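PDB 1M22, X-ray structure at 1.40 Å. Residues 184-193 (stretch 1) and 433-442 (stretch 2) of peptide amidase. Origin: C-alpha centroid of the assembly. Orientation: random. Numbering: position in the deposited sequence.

Stretch 1 184-193: TETDGSIVCP
Stretch 2, residues 433-442: GESYSAAAVA

Stretch 1 enters as the end of a strand, with Thr184 and Glu185 extended (phi/psi -140/152 and -136/139). It then turns through Thr186 (-116/-48), Asp187 (-159/89), Gly188 (93/-12), Ser189 (-62/-11) and Ile190 (-108/-57) before Val191, Cys192 and Pro193 begin a helix that continues later in the chain. The hydrogen bond from Cys192 N to Gly188 O, 2.9 Å, closes the turn onto this helix. In stretch 2, Gly433 (102/4), Glu434 (-68/151) and Ser435 (-122/-11) precede a helical segment; from Tyr436 through Ala442 phi runs from -59 to -77° and psi from -18 to -48°. Its backbone hydrogen bonds include Ala440 N to Tyr436 O at 3.2 Å, Val441 N to Ser437 O at 2.9 Å and Ala442 N to Ala438 O at 2.9 Å.

The register is set by two close approaches: Asp187 CA lies 5.1 Å from Ala440 CA, and Gly188 CA lies 6.4 Å from Tyr436 CA. Thus, as stretch 1 advances from Asp187 to Gly188, its nearest partner steps back one helical turn. The contact buries 338 Å², both sides summed, with Tyr436 and Asp187 contributing most.

The small side chain of Ala440 points toward the turn and permits close backbone packing: its CB is 3.4 Å from Thr186 O and 3.6 Å from Asp187 CA. Asp187, with chi1 at -168° (t) and chi2 at -31°, starts sideways but brings its carboxylate nearer the helix. There Ser437, chi1 t, donates a hydrogen bond from OG to Asp187 OD2 at 2.9 Å, the sole direct hydrogen bond between the stretches. Asp187 OD1 sits at the edge of the Tyr436 ring, near its plane, 3.6 Å from CE1.

Tyr436 points toward stretch 1 with chi1 at 60° (p) and chi2 at 72°. Gly188 CA approaches Tyr436 CE1 to 3.5 Å. Glycine suits this position on two counts: an ideal CB would lie 2.6 Å from Tyr436 CE1, a clash, and at these backbone angles would also be jammed against the preceding carbonyl oxygen. Val191, chi1 m, packs its CG2 3.8 Å from Tyr436 CB. Cys192, chi1 -152° (t), adds an oblique sulfur-aromatic contact, with SG 5.1 Å from the Tyr436 ring centroid and 50° off the normal; SG is also 4.0 Å from Tyr436 OH.

Glu185 organizes the turn from within. With chi1 and chi2 both t and chi3 at -27°, Glu185 OE1 accepts from Ile190 N at 2.8 Å and Val191 N at 3.0 Å, while Glu185 OE2 takes a weak hydrogen bond from Gly188 N at 2.8 Å. A carboxylate suits this buried site because it can accept several backbone N-H groups. One water extends the network across the contact, donating to Glu185 OE2 at 2.7 Å and to Tyr436 O at 3.0 Å.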

# COMPACT_ATOMS: atom_id res chain seq x y z
N THR A 184 -1.21 -2.42 -2.54
CA THR A 184 -2.66 -2.54 -2.56
C THR A 184 -3.11 -2.91 -1.16
O THR A 184 -2.36 -3.50 -0.39
CB THR A 184 -3.21 -3.63 -3.55
OG1 THR A 184 -2.95 -4.94 -3.03
CG2 THR A 184 -2.60 -3.47 -4.93
N GLU A 185 -4.33 -2.52 -0.82
CA GLU A 185 -4.87 -2.82 0.49
C GLU A 185 -6.31 -3.31 0.42
O GLU A 185 -7.12 -2.80 -0.36
CB GLU A 185 -4.82 -1.59 1.42
CG GLU A 185 -5.48 -1.85 2.79
CD GLU A 185 -4.99 -0.95 3.92
OE1 GLU A 185 -3.84 -0.46 3.87
OE2 GLU A 185 -5.76 -0.75 4.89
N THR A 186 -6.59 -4.32 1.23
CA THR A 186 -7.93 -4.87 1.36
C THR A 186 -8.26 -4.56 2.83
O THR A 186 -9.33 -4.05 3.14
CB THR A 186 -7.94 -6.37 1.06
OG1 THR A 186 -7.57 -6.57 -0.32
CG2 THR A 186 -9.33 -6.96 1.29
N ASP A 187 -7.33 -4.88 3.72
CA ASP A 187 -7.47 -4.55 5.14
C ASP A 187 -6.09 -4.53 5.81
O ASP A 187 -5.62 -5.56 6.31
CB ASP A 187 -8.40 -5.51 5.89
CG ASP A 187 -8.77 -4.98 7.27
OD1 ASP A 187 -7.95 -4.26 7.88
OD2 ASP A 187 -9.88 -5.27 7.76
N GLY A 188 -5.46 -3.36 5.77
CA GLY A 188 -4.15 -3.17 6.38
C GLY A 188 -2.94 -3.37 5.49
O GLY A 188 -1.83 -2.97 5.88
N SER A 189 -3.12 -3.94 4.31
CA SER A 189 -1.99 -4.25 3.42
C SER A 189 -1.11 -3.13 2.89
O SER A 189 -0.07 -3.41 2.29
CB SER A 189 -2.46 -5.13 2.26
OG SER A 189 -2.66 -6.46 2.71
N ILE A 190 -1.53 -1.88 3.05
CA ILE A 190 -0.67 -0.77 2.65
C ILE A 190 -0.15 -0.09 3.91
O ILE A 190 1.06 -0.00 4.12
CB ILE A 190 -1.40 0.30 1.80
CG1 ILE A 190 -1.57 -0.20 0.36
CG2 ILE A 190 -0.60 1.62 1.80
CD1 ILE A 190 -2.41 0.71 -0.51
N VAL A 191 -1.05 0.36 4.78
CA VAL A 191 -0.61 1.09 5.96
C VAL A 191 0.19 0.30 6.99
O VAL A 191 1.09 0.85 7.61
CB VAL A 191 -1.80 1.80 6.67
CG1 VAL A 191 -2.41 2.83 5.73
CG2 VAL A 191 -2.85 0.80 7.12
N CYS A 192 -0.10 -0.99 7.15
CA CYS A 192 0.65 -1.77 8.12
C CYS A 192 2.10 -1.98 7.69
O CYS A 192 3.02 -1.67 8.45
CB CYS A 192 -0.03 -3.12 8.37
SG CYS A 192 0.30 -3.77 10.02
N PRO A 193 2.34 -2.51 6.48
CA PRO A 193 3.75 -2.68 6.11
C PRO A 193 4.46 -1.34 5.96
O PRO A 193 5.67 -1.24 6.18
CB PRO A 193 3.69 -3.50 4.82
CG PRO A 193 2.32 -3.21 4.27
CD PRO A 193 1.45 -3.16 5.50
N GLY A 433 -5.88 -3.54 19.52
CA GLY A 433 -6.06 -2.10 19.52
C GLY A 433 -5.85 -1.36 18.21
O GLY A 433 -5.92 -0.14 18.19
N GLU A 434 -5.60 -2.08 17.12
CA GLU A 434 -5.40 -1.42 15.82
C GLU A 434 -6.72 -0.81 15.36
O GLU A 434 -7.79 -1.32 15.69
CB GLU A 434 -4.89 -2.42 14.78
CG GLU A 434 -3.57 -3.08 15.15
CD GLU A 434 -3.14 -4.13 14.15
OE1 GLU A 434 -3.95 -5.03 13.85
OE2 GLU A 434 -1.99 -4.06 13.67
N SER A 435 -6.64 0.27 14.60
CA SER A 435 -7.83 0.96 14.12
C SER A 435 -7.96 1.09 12.60
O SER A 435 -9.03 1.47 12.11
CB SER A 435 -7.89 2.37 14.72
OG SER A 435 -7.97 2.33 16.14
N TYR A 436 -6.90 0.78 11.85
CA TYR A 436 -6.94 0.92 10.40
C TYR A 436 -8.00 0.09 9.68
O TYR A 436 -8.36 0.39 8.55
CB TYR A 436 -5.55 0.62 9.79
CG TYR A 436 -5.02 -0.76 10.08
CD1 TYR A 436 -5.56 -1.88 9.46
CD2 TYR A 436 -3.98 -0.94 10.99
CE1 TYR A 436 -5.07 -3.16 9.73
CE2 TYR A 436 -3.48 -2.22 11.27
CZ TYR A 436 -4.04 -3.32 10.64
OH TYR A 436 -3.56 -4.58 10.93
N SER A 437 -8.50 -0.96 10.34
CA SER A 437 -9.52 -1.79 9.72
C SER A 437 -10.78 -0.98 9.42
O SER A 437 -11.49 -1.26 8.46
CB SER A 437 -9.87 -2.97 10.62
OG SER A 437 -10.88 -3.78 10.03
N ALA A 438 -11.06 0.02 10.25
CA ALA A 438 -12.25 0.85 10.06
C ALA A 438 -12.22 1.51 8.68
O ALA A 438 -13.21 1.49 7.95
CB ALA A 438 -12.34 1.90 11.15
N ALA A 439 -11.09 2.11 8.33
CA ALA A 439 -10.98 2.77 7.04
C ALA A 439 -11.06 1.76 5.90
O ALA A 439 -11.71 2.01 4.88
CB ALA A 439 -9.68 3.56 6.95
N ALA A 440 -10.40 0.62 6.07
CA ALA A 440 -10.42 -0.40 5.03
C ALA A 440 -11.84 -0.91 4.76
O ALA A 440 -12.26 -1.02 3.61
CB ALA A 440 -9.51 -1.57 5.43
N VAL A 441 -12.57 -1.22 5.82
CA VAL A 441 -13.92 -1.75 5.68
C VAL A 441 -14.92 -0.69 5.20
O VAL A 441 -15.84 -0.99 4.44
CB VAL A 441 -14.38 -2.38 7.01
CG1 VAL A 441 -15.82 -2.86 6.91
CG2 VAL A 441 -13.46 -3.55 7.35
N ALA A 442 -14.72 0.56 5.62
CA ALA A 442 -15.60 1.64 5.20
C ALA A 442 -15.29 2.09 3.78
O ALA A 442 -16.11 2.74 3.13
CB ALA A 442 -15.45 2.83 6.15
O HOH W 1 -6.63 1.38 6.35